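Local coordinates for IroE protein (Escherichia coli, PDB 2GZS), which hydrolyses the trilactone ring of the siderophore enterobactin and its C-glucosylated forms, preferring the iron-free compounds and releasing linear trimers, at residues R28-V33 with D50-M55; L153-S158 with R166-A171; S158-S163 with S184-V189; H198-E203 with N236-D241. All blocks are in the same frame, centred on the assembly; numbering follows the deposited sequence.

Contact 1: R28-V33 with D50-M55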
# COMPACT_ATOMS: atom_id res chain seq x y z
N ARG A 28 -10.72 10.70 -0.28
CA ARG A 28 -10.87 10.98 -1.73
C ARG A 28 -10.17 9.87 -2.45
O ARG A 28 -8.98 9.69 -2.17
CB ARG A 28 -10.26 12.33 -2.06
CG ARG A 28 -10.42 12.72 -3.56
CD ARG A 28 -9.98 14.17 -3.70
NE ARG A 28 -10.73 15.23 -3.04
CZ ARG A 28 -10.12 16.38 -2.68
NH1 ARG A 28 -8.82 16.52 -2.93
NH2 ARG A 28 -10.85 17.31 -2.08
N VAL A 29 -10.87 9.02 -3.22
CA VAL A 29 -10.30 7.79 -3.74
C VAL A 29 -10.32 7.90 -5.28
O VAL A 29 -11.40 8.09 -5.87
CB VAL A 29 -11.06 6.55 -3.27
CG1 VAL A 29 -10.49 5.27 -3.91
CG2 VAL A 29 -11.01 6.55 -1.74
N TRP A 30 -9.14 7.78 -5.86
CA TRP A 30 -9.05 7.82 -7.32
C TRP A 30 -8.85 6.39 -7.82
O TRP A 30 -8.04 5.60 -7.31
CB TRP A 30 -7.89 8.65 -7.83
CG TRP A 30 -7.98 10.10 -7.58
CD1 TRP A 30 -8.48 11.03 -8.46
CD2 TRP A 30 -7.58 10.84 -6.41
NE1 TRP A 30 -8.40 12.29 -7.90
CE2 TRP A 30 -7.85 12.19 -6.64
CE3 TRP A 30 -7.00 10.42 -5.18
CZ2 TRP A 30 -7.58 13.16 -5.71
CZ3 TRP A 30 -6.74 11.42 -4.24
CH2 TRP A 30 -7.03 12.76 -4.50
N THR A 31 -9.63 6.02 -8.84
CA THR A 31 -9.46 4.75 -9.51
C THR A 31 -8.95 4.98 -10.94
O THR A 31 -9.62 5.70 -11.70
CB THR A 31 -10.76 3.93 -9.52
OG1 THR A 31 -11.19 3.73 -8.16
CG2 THR A 31 -10.53 2.53 -10.06
N ALA A 32 -7.80 4.47 -11.30
CA ALA A 32 -7.18 4.58 -12.60
C ALA A 32 -7.31 3.23 -13.27
O ALA A 32 -6.76 2.25 -12.82
CB ALA A 32 -5.71 5.04 -12.52
N VAL A 33 -8.06 3.18 -14.41
CA VAL A 33 -8.31 1.93 -15.12
C VAL A 33 -7.54 1.97 -16.45
O VAL A 33 -7.65 3.00 -17.13
CB VAL A 33 -9.80 1.73 -15.42
CG1 VAL A 33 -10.03 0.47 -16.21
CG2 VAL A 33 -10.66 1.68 -14.13
N ASP A 50 -1.71 7.13 1.09
CA ASP A 50 -1.27 8.48 0.76
C ASP A 50 -1.63 8.85 -0.67
O ASP A 50 -0.79 9.33 -1.44
CB ASP A 50 0.25 8.63 1.03
CG ASP A 50 0.54 8.53 2.53
OD1 ASP A 50 -0.24 9.15 3.32
OD2 ASP A 50 1.56 7.86 2.82
N GLY A 51 -2.89 8.60 -1.01
CA GLY A 51 -3.27 8.64 -2.44
C GLY A 51 -3.11 10.00 -3.01
O GLY A 51 -2.91 10.06 -4.25
N ASN A 52 -3.25 11.11 -2.31
CA ASN A 52 -3.10 12.42 -2.92
C ASN A 52 -1.66 12.56 -3.46
O ASN A 52 -1.46 13.05 -4.57
CB ASN A 52 -3.33 13.57 -1.96
CG ASN A 52 -4.67 13.54 -1.28
OD1 ASN A 52 -5.62 14.26 -1.59
ND2 ASN A 52 -4.78 12.63 -0.35
N ALA A 53 -0.70 12.07 -2.71
CA ALA A 53 0.73 12.25 -3.08
C ALA A 53 1.07 11.33 -4.22
O ALA A 53 1.81 11.68 -5.15
CB ALA A 53 1.62 11.94 -1.86
N VAL A 54 0.52 10.09 -4.21
CA VAL A 54 0.69 9.19 -5.34
C VAL A 54 0.11 9.87 -6.60
O VAL A 54 0.82 9.87 -7.64
CB VAL A 54 -0.01 7.85 -5.05
CG1 VAL A 54 -0.03 7.08 -6.36
CG2 VAL A 54 0.70 7.06 -3.95
N MSE A 55 -1.08 10.41 -6.51
CA MSE A 55 -1.64 11.02 -7.75
C MSE A 55 -0.81 12.19 -8.23
O MSE A 55 -0.70 12.34 -9.46
CB MSE A 55 -3.07 11.46 -7.53
CG MSE A 55 -3.97 10.22 -7.32
SE MSE A 55 -4.07 9.05 -8.85
CE MSE A 55 -4.77 10.30 -10.00
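W30 of strand 26-34 packs against M55, here selenomethionine, in a Met-aromatic contact between the sheet and helix 51-57 of this alpha/beta-hydrolase fold. The strand 28-33 and helix 51-55 axes approach to 9.2 Å, and their directions differ by 40°. The contact is buried, and no hydrogen bond crosses it.

The apolar part is M55 on the W30 indole. M55 CG lies over one ring face, toward the rim, 3.7 Å from W30 CE3. The chain then bends at chi2 and chi3, and CE comes back over the same ring, 4.0 Å from W30 CG. M55 SE stands obliquely to the ring, 4.8 Å from the centroid of its five-membered part. R28 CG lies over the opposite face, so the indole lies between R28, two residues earlier on the same strand, and M55 of the helix.

The polar contacts are van der Waals touches. The amide end of N52 meets the rim of the six-membered ring, its plane nearly perpendicular to the indole. Backbone bonds from W30 to A76 tie this strand to strand 73-79, and M55 also touches A76. At the helix start, G51 O lies 4.1 Å from W30 CZ3.

Contact 2: L153-S158 with R166-A171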
# COMPACT_ATOMS: atom_id res chain seq x y z
N LEU A 153 3.75 0.60 7.93
CA LEU A 153 3.26 -0.10 9.11
C LEU A 153 1.85 -0.69 8.87
O LEU A 153 1.59 -1.85 9.27
CB LEU A 153 3.13 0.82 10.36
CG LEU A 153 4.49 1.46 10.70
CD1 LEU A 153 4.28 2.39 11.91
CD2 LEU A 153 5.52 0.37 11.00
N PHE A 154 1.03 0.12 8.22
CA PHE A 154 -0.33 -0.34 7.92
C PHE A 154 -0.27 -1.61 7.07
O PHE A 154 -1.06 -2.54 7.27
CB PHE A 154 -1.13 0.73 7.16
CG PHE A 154 -2.54 0.24 6.89
CD1 PHE A 154 -3.50 0.21 7.90
CD2 PHE A 154 -2.88 -0.22 5.61
CE1 PHE A 154 -4.77 -0.32 7.63
CE2 PHE A 154 -4.15 -0.75 5.32
CZ PHE A 154 -5.08 -0.76 6.35
N VAL A 155 0.67 -1.64 6.09
CA VAL A 155 0.74 -2.86 5.25
C VAL A 155 1.12 -4.09 6.03
O VAL A 155 0.59 -5.17 5.88
CB VAL A 155 1.72 -2.63 4.10
CG1 VAL A 155 1.99 -3.88 3.26
CG2 VAL A 155 1.18 -1.54 3.17
N LEU A 156 2.10 -3.96 6.96
CA LEU A 156 2.48 -5.10 7.83
C LEU A 156 1.29 -5.54 8.70
O LEU A 156 1.02 -6.75 8.82
CB LEU A 156 3.66 -4.75 8.73
CG LEU A 156 4.99 -4.52 8.03
CD1 LEU A 156 6.08 -4.08 9.03
CD2 LEU A 156 5.44 -5.74 7.24
N ASP A 157 0.61 -4.59 9.29
CA ASP A 157 -0.57 -4.83 10.12
C ASP A 157 -1.62 -5.61 9.32
O ASP A 157 -2.28 -6.55 9.83
CB ASP A 157 -1.08 -3.52 10.70
CG ASP A 157 -2.22 -3.68 11.70
OD1 ASP A 157 -1.95 -4.38 12.73
OD2 ASP A 157 -3.35 -3.18 11.56
N SER A 158 -1.75 -5.24 8.04
CA SER A 158 -2.76 -5.87 7.18
C SER A 158 -2.26 -7.24 6.73
O SER A 158 -3.07 -8.19 6.66
CB SER A 158 -2.93 -4.97 5.93
OG SER A 158 -3.48 -3.73 6.31
N ARG A 166 -3.55 -10.16 -1.72
CA ARG A 166 -2.59 -11.22 -1.92
C ARG A 166 -1.15 -10.72 -1.90
O ARG A 166 -0.24 -11.51 -1.62
CB ARG A 166 -2.90 -11.89 -3.28
CG ARG A 166 -4.23 -12.66 -3.16
CD ARG A 166 -4.04 -13.93 -2.33
NE ARG A 166 -3.40 -14.99 -3.11
CZ ARG A 166 -4.02 -16.03 -3.65
NH1 ARG A 166 -5.33 -16.18 -3.51
NH2 ARG A 166 -3.33 -16.93 -4.33
N SER A 167 -0.93 -9.46 -2.24
CA SER A 167 0.42 -8.93 -2.26
C SER A 167 0.50 -7.68 -1.37
O SER A 167 -0.37 -6.82 -1.41
CB SER A 167 0.87 -8.56 -3.70
OG SER A 167 1.12 -9.83 -4.35
N TYR A 168 1.57 -7.67 -0.55
CA TYR A 168 1.67 -6.59 0.46
C TYR A 168 3.01 -5.87 0.28
O TYR A 168 4.05 -6.57 0.54
CB TYR A 168 1.55 -7.23 1.84
CG TYR A 168 0.16 -7.80 2.14
CD1 TYR A 168 -0.76 -7.14 2.90
CD2 TYR A 168 -0.15 -9.05 1.57
CE1 TYR A 168 -2.04 -7.67 3.14
CE2 TYR A 168 -1.42 -9.61 1.81
CZ TYR A 168 -2.31 -8.92 2.59
OH TYR A 168 -3.57 -9.47 2.82
N TYR A 169 3.05 -4.63 -0.10
CA TYR A 169 4.31 -3.92 -0.35
C TYR A 169 4.46 -2.84 0.76
O TYR A 169 3.77 -1.83 0.80
CB TYR A 169 4.21 -3.22 -1.69
CG TYR A 169 4.10 -4.12 -2.91
CD1 TYR A 169 5.27 -4.55 -3.53
CD2 TYR A 169 2.85 -4.50 -3.39
CE1 TYR A 169 5.23 -5.38 -4.65
CE2 TYR A 169 2.81 -5.31 -4.52
CZ TYR A 169 3.97 -5.71 -5.12
OH TYR A 169 3.84 -6.53 -6.25
N SER A 170 5.37 -3.19 1.67
CA SER A 170 5.56 -2.37 2.87
C SER A 170 6.83 -1.54 2.70
O SER A 170 7.91 -2.17 2.76
CB SER A 170 5.72 -3.29 4.09
OG SER A 170 5.95 -2.45 5.23
N ALA A 171 6.65 -0.26 2.50
CA ALA A 171 7.84 0.59 2.23
C ALA A 171 8.20 1.46 3.45
O ALA A 171 7.33 2.04 4.07
CB ALA A 171 7.54 1.45 1.02
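V155 of helix 150-161 and S170 of strand 167-171 mark the closest backbone approach, with their CA atoms 5.4 Å apart. The axes of helix 153-158 and strand 167-171 come within 7.1 Å and run at 146°, so the helix returns roughly antiparallel to the strand. No hydrogen bond joins the two segments directly.

V155 fills the middle. Its CG1, anti to the backbone N (chi1 173°), reaches the strand backbone near Y169 N and lies 3.7 Å from Y168 CB. Its CG2 sits 3.5 Å from Y169 O. L156 points its CB away from the strand, yet its isobutyl end returns to S170, with CG 3.6 Å from S170 OG. That hydroxyl has a polar partner in G152 O, one turn back on the helix. This bond fixes S170 OG beside the leucine.

Y168 runs its ring past the end of the helical segment. Its CE1 is 3.6 Å from S158 C and 4.0 Å from S158 CB, and its OH bonds to F165 O. S158 OG turns back to F154 O at 2.9 Å, standing above the carbonyl plane. S158 N reaches the same oxygen from the opposite face, so two donors grip it. S158 OG also bonds to R121.

The contact belongs to the beta-alpha-beta unit of strand 143-148, helix 150-161 and strand 167-171. V155 touches the likely nucleophile elbow that carries the active-site S149. On the other side of the sheet, Y169 packs on helix 247-262, while strands 143-148 and 198-203 flank strand 167-171.

Contact 3: S158-S163 with S184-V189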
# COMPACT_ATOMS: atom_id res chain seq x y z
N SER A 158 -1.75 -5.24 8.04
CA SER A 158 -2.76 -5.87 7.18
C SER A 158 -2.26 -7.24 6.73
O SER A 158 -3.07 -8.19 6.66
CB SER A 158 -2.93 -4.97 5.93
OG SER A 158 -3.48 -3.73 6.31
N TRP A 159 -0.97 -7.41 6.45
CA TRP A 159 -0.46 -8.75 6.11
C TRP A 159 -0.76 -9.72 7.26
O TRP A 159 -1.09 -10.90 7.12
CB TRP A 159 1.08 -8.66 5.90
CG TRP A 159 1.68 -9.99 5.51
CD1 TRP A 159 1.76 -10.55 4.24
CD2 TRP A 159 2.28 -10.95 6.37
NE1 TRP A 159 2.37 -11.77 4.31
CE2 TRP A 159 2.72 -12.05 5.63
CE3 TRP A 159 2.49 -10.96 7.76
CZ2 TRP A 159 3.35 -13.17 6.18
CZ3 TRP A 159 3.13 -12.06 8.32
CH2 TRP A 159 3.55 -13.13 7.56
N LEU A 160 -0.70 -9.24 8.51
CA LEU A 160 -1.01 -10.07 9.69
C LEU A 160 -2.48 -10.40 9.79
O LEU A 160 -2.82 -11.48 10.28
CB LEU A 160 -0.59 -9.36 11.00
CG LEU A 160 0.91 -9.37 11.26
CD1 LEU A 160 1.26 -8.34 12.34
CD2 LEU A 160 1.34 -10.79 11.65
N SER A 161 -3.36 -9.49 9.38
CA SER A 161 -4.77 -9.67 9.75
C SER A 161 -5.69 -9.90 8.56
O SER A 161 -6.82 -10.40 8.71
CB SER A 161 -5.22 -8.44 10.53
OG SER A 161 -4.29 -8.05 11.55
N SER A 162 -5.32 -9.60 7.35
CA SER A 162 -6.28 -9.51 6.23
C SER A 162 -6.34 -10.83 5.48
O SER A 162 -5.32 -11.50 5.38
CB SER A 162 -5.82 -8.40 5.26
OG SER A 162 -6.75 -8.32 4.14
N SER A 163 -7.50 -11.16 4.92
CA SER A 163 -7.54 -12.20 3.88
C SER A 163 -7.89 -11.59 2.54
O SER A 163 -8.17 -12.30 1.54
CB SER A 163 -8.56 -13.31 4.21
OG SER A 163 -9.81 -12.65 4.47
N SER A 184 8.13 -8.52 15.07
CA SER A 184 7.99 -9.56 16.08
C SER A 184 6.69 -10.32 15.86
O SER A 184 6.64 -11.56 15.91
CB SER A 184 8.02 -8.92 17.47
OG SER A 184 8.10 -9.99 18.42
N ARG A 185 5.61 -9.58 15.54
CA ARG A 185 4.38 -10.33 15.22
C ARG A 185 4.46 -11.04 13.87
O ARG A 185 3.96 -12.17 13.71
CB ARG A 185 3.19 -9.38 15.18
CG ARG A 185 2.85 -8.68 16.49
CD ARG A 185 1.93 -7.47 16.34
NE ARG A 185 0.64 -7.70 15.72
CZ ARG A 185 -0.25 -7.02 15.03
NH1 ARG A 185 -0.13 -5.73 14.72
NH2 ARG A 185 -1.37 -7.64 14.61
N VAL A 186 5.10 -10.39 12.90
CA VAL A 186 5.22 -10.99 11.57
C VAL A 186 5.93 -12.30 11.61
O VAL A 186 5.59 -13.32 11.03
CB VAL A 186 5.95 -10.01 10.59
CG1 VAL A 186 6.44 -10.80 9.38
CG2 VAL A 186 5.05 -8.84 10.24
N THR A 187 7.07 -12.39 12.35
CA THR A 187 7.84 -13.62 12.30
C THR A 187 7.25 -14.65 13.30
O THR A 187 7.77 -15.76 13.25
CB THR A 187 9.34 -13.40 12.60
OG1 THR A 187 9.52 -12.77 13.90
CG2 THR A 187 9.95 -12.39 11.62
N ALA A 188 6.25 -14.31 14.07
CA ALA A 188 5.64 -15.25 15.01
C ALA A 188 4.51 -16.07 14.39
O ALA A 188 3.93 -16.89 15.10
CB ALA A 188 5.09 -14.52 16.23
N VAL A 189 4.18 -15.76 13.11
CA VAL A 189 3.00 -16.42 12.56
C VAL A 189 3.15 -17.91 12.46
O VAL A 189 4.24 -18.49 12.43
CB VAL A 189 2.73 -15.93 11.11
CG1 VAL A 189 2.36 -14.46 11.08
CG2 VAL A 189 3.95 -16.22 10.27
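L160 meets R185 with a methyl group over the guanidinium. L160 CD1 stands above the centre of one face, 3.4 Å from R185 CZ. The arginine chain bends at chi3 (58°), placing NE near L160 CD1. The same methyl touches R185 CB, 3.6 Å away. The other methyl, L160 CD2, turns to the backbone of helix 179-187, 3.6 Å from R185 O, and to V189 CG1.

W159 forms the second half of the first shell. Its CZ3 lies 3.7 Å from both V186 CG1 and V189 CG1, and the indole crosses each valine at about a right angle. No hydrogen bond spans the two segments.

The next shell surrounds these groups. R185 NH1 forms a salt bridge with D157, one turn back on helix 150-161, which is consistent with the guanidinium being held against L160 CD1. S161 OG bonds to D157 O and lies near the guanidinium edge without closing on it. L230 of helix 219-232 touches both W159 and V186. K197 bonds to the carbonyls of W159 and S162.

The arginine side is exposed, while W159, V186 and V189 are buried. This is the joint between two helix ends, 150-161 and 179-187, on the outer part of the alpha/beta-hydrolase fold.

Contact 4: H198-E203 with N236-D241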
# COMPACT_ATOMS: atom_id res chain seq x y z
N HIS A 198 1.90 -12.69 -0.25
CA HIS A 198 3.25 -12.29 -0.60
C HIS A 198 3.67 -11.02 0.13
O HIS A 198 2.85 -10.10 0.14
CB HIS A 198 3.30 -11.94 -2.11
CG HIS A 198 4.53 -11.25 -2.56
ND1 HIS A 198 5.79 -11.85 -2.43
CD2 HIS A 198 4.71 -10.06 -3.18
CE1 HIS A 198 6.70 -11.03 -2.94
NE2 HIS A 198 6.09 -9.95 -3.39
N LEU A 199 4.86 -11.02 0.72
CA LEU A 199 5.22 -9.82 1.48
C LEU A 199 6.49 -9.25 0.86
O LEU A 199 7.47 -9.98 0.70
CB LEU A 199 5.50 -10.21 2.94
CG LEU A 199 6.00 -9.04 3.79
CD1 LEU A 199 4.97 -7.92 3.86
CD2 LEU A 199 6.37 -9.63 5.17
N ALA A 200 6.48 -8.00 0.49
CA ALA A 200 7.63 -7.32 -0.11
C ALA A 200 8.01 -6.18 0.83
O ALA A 200 7.27 -5.19 0.92
CB ALA A 200 7.31 -6.78 -1.49
N ILE A 201 9.16 -6.32 1.51
CA ILE A 201 9.64 -5.22 2.35
C ILE A 201 10.60 -4.36 1.54
O ILE A 201 11.44 -4.93 0.82
CB ILE A 201 10.36 -5.76 3.61
CG1 ILE A 201 9.39 -6.64 4.43
CG2 ILE A 201 10.93 -4.64 4.43
CD1 ILE A 201 10.06 -7.29 5.63
N MSE A 202 10.41 -3.05 1.58
CA MSE A 202 11.10 -2.14 0.71
C MSE A 202 11.78 -1.12 1.60
O MSE A 202 11.10 -0.47 2.40
CB MSE A 202 10.13 -1.44 -0.25
CG MSE A 202 9.14 -2.44 -0.95
SE MSE A 202 7.91 -1.62 -2.16
CE MSE A 202 8.94 -1.89 -3.75
N GLU A 203 13.11 -0.98 1.48
CA GLU A 203 13.77 -0.02 2.35
C GLU A 203 14.81 0.74 1.53
O GLU A 203 15.26 0.23 0.51
CB GLU A 203 14.49 -0.70 3.54
CG GLU A 203 13.52 -1.28 4.57
CD GLU A 203 12.96 -0.26 5.53
OE1 GLU A 203 13.41 0.93 5.56
OE2 GLU A 203 12.06 -0.59 6.35
N ASN A 236 6.19 -16.44 0.84
CA ASN A 236 6.97 -15.78 -0.22
C ASN A 236 7.27 -14.36 0.27
O ASN A 236 6.36 -13.53 0.15
CB ASN A 236 6.12 -15.75 -1.49
CG ASN A 236 6.78 -15.15 -2.72
OD1 ASN A 236 7.86 -14.58 -2.66
ND2 ASN A 236 6.11 -15.31 -3.86
N ALA A 237 8.45 -14.16 0.80
CA ALA A 237 8.80 -12.81 1.32
C ALA A 237 10.08 -12.34 0.62
O ALA A 237 11.00 -13.17 0.48
CB ALA A 237 9.05 -12.82 2.79
N VAL A 238 10.17 -11.11 0.23
CA VAL A 238 11.30 -10.60 -0.51
C VAL A 238 11.65 -9.22 0.02
O VAL A 238 10.83 -8.56 0.67
CB VAL A 238 11.02 -10.50 -2.02
CG1 VAL A 238 10.59 -11.86 -2.59
CG2 VAL A 238 9.92 -9.51 -2.35
N PHE A 239 12.87 -8.81 -0.30
CA PHE A 239 13.35 -7.49 0.07
C PHE A 239 13.71 -6.65 -1.16
O PHE A 239 14.44 -7.15 -2.03
CB PHE A 239 14.58 -7.68 0.98
CG PHE A 239 15.31 -6.42 1.37
CD1 PHE A 239 14.54 -5.37 1.85
CD2 PHE A 239 16.70 -6.32 1.24
CE1 PHE A 239 15.14 -4.19 2.25
CE2 PHE A 239 17.26 -5.13 1.66
CZ PHE A 239 16.52 -4.09 2.16
N TRP A 240 13.24 -5.46 -1.28
CA TRP A 240 13.61 -4.50 -2.33
C TRP A 240 14.46 -3.42 -1.66
O TRP A 240 13.98 -2.73 -0.76
CB TRP A 240 12.39 -3.86 -2.96
CG TRP A 240 11.50 -4.76 -3.79
CD1 TRP A 240 10.49 -5.57 -3.37
CD2 TRP A 240 11.60 -4.90 -5.21
NE1 TRP A 240 9.93 -6.22 -4.46
CE2 TRP A 240 10.61 -5.81 -5.58
CE3 TRP A 240 12.48 -4.29 -6.12
CZ2 TRP A 240 10.46 -6.15 -6.92
CZ3 TRP A 240 12.31 -4.65 -7.47
CH2 TRP A 240 11.32 -5.55 -7.80
N ASP A 241 15.70 -3.30 -2.11
CA ASP A 241 16.60 -2.30 -1.54
C ASP A 241 16.79 -1.13 -2.48
O ASP A 241 17.02 -1.36 -3.71
CB ASP A 241 17.97 -2.95 -1.33
CG ASP A 241 18.85 -2.15 -0.40
OD1 ASP A 241 18.45 -1.12 0.14
OD2 ASP A 241 19.99 -2.68 -0.24
O HOH W 1 7.83 -8.30 -4.93
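H198-E203 and N236-D241 pair as parallel strands, in register from L199 with A237 to E203 with D241. Their axes lie 4.7 Å apart at 22°.

The tight part is the backbone ladder. L199 N bonds to N236 O, V238 N to L199 O, I201 N to V238 O, W240 N to I201 O, and E203 N to W240 O. The shortest is W240 N to I201 O, at 2.8 Å with an N-H...O angle of 167°.

M202, here selenomethionine, and W240 point to the same face of the sheet and lie side by side. M202 CE sits over the indole, 3.8 Å from W240 CG, as a CH-pi contact, and SE adds an oblique Met-aromatic approach. A200 CB meets the same ring at its edge. On the opposite face of the sheet, E203 CB lies in the plane of the F239 ring, 3.8 Å from F239 CE1. E203 OE1 bonds to S174.

The H198 end is looser. H198 ND1 makes a weak bond to N236 O, at 3.1 Å and 135°, and CE1 touches V238 CG2. A water in the planes of both rings joins H198 NE2 to W240 NE1, from which it accepts at 3.0 Å. N236 itself is exposed.

Helix 219-232 packs on the L199, A237 and F239 face, and helix 247-262 on the M202 and W240 face. This is the parallel edge of an alpha/beta-hydrolase sheet, with 237-241 as its outermost strand.

Contact 2 is wholly buried and contact 1 nearly so, with R28 partly exposed; both pack a helix on the sheet. Contacts 3 and 4 are partly exposed. Contacts 2 and 3 both use helix 150-161 and share S158: contact 2 takes the side toward the sheet, contact 3 the side toward helix 179-187. Contacts 2 and 4 use neighbouring strands, 167-171 and 198-203. Contact 1 stands apart near the other end of the sheet, with its centre about 23 Å from that of contact 4. Chemistry follows place. Only contact 4, strand on strand, has hydrogen bonds between its segments. The other three rely on apolar and aromatic packing, with contact 3 adding a guanidinium face at the surface.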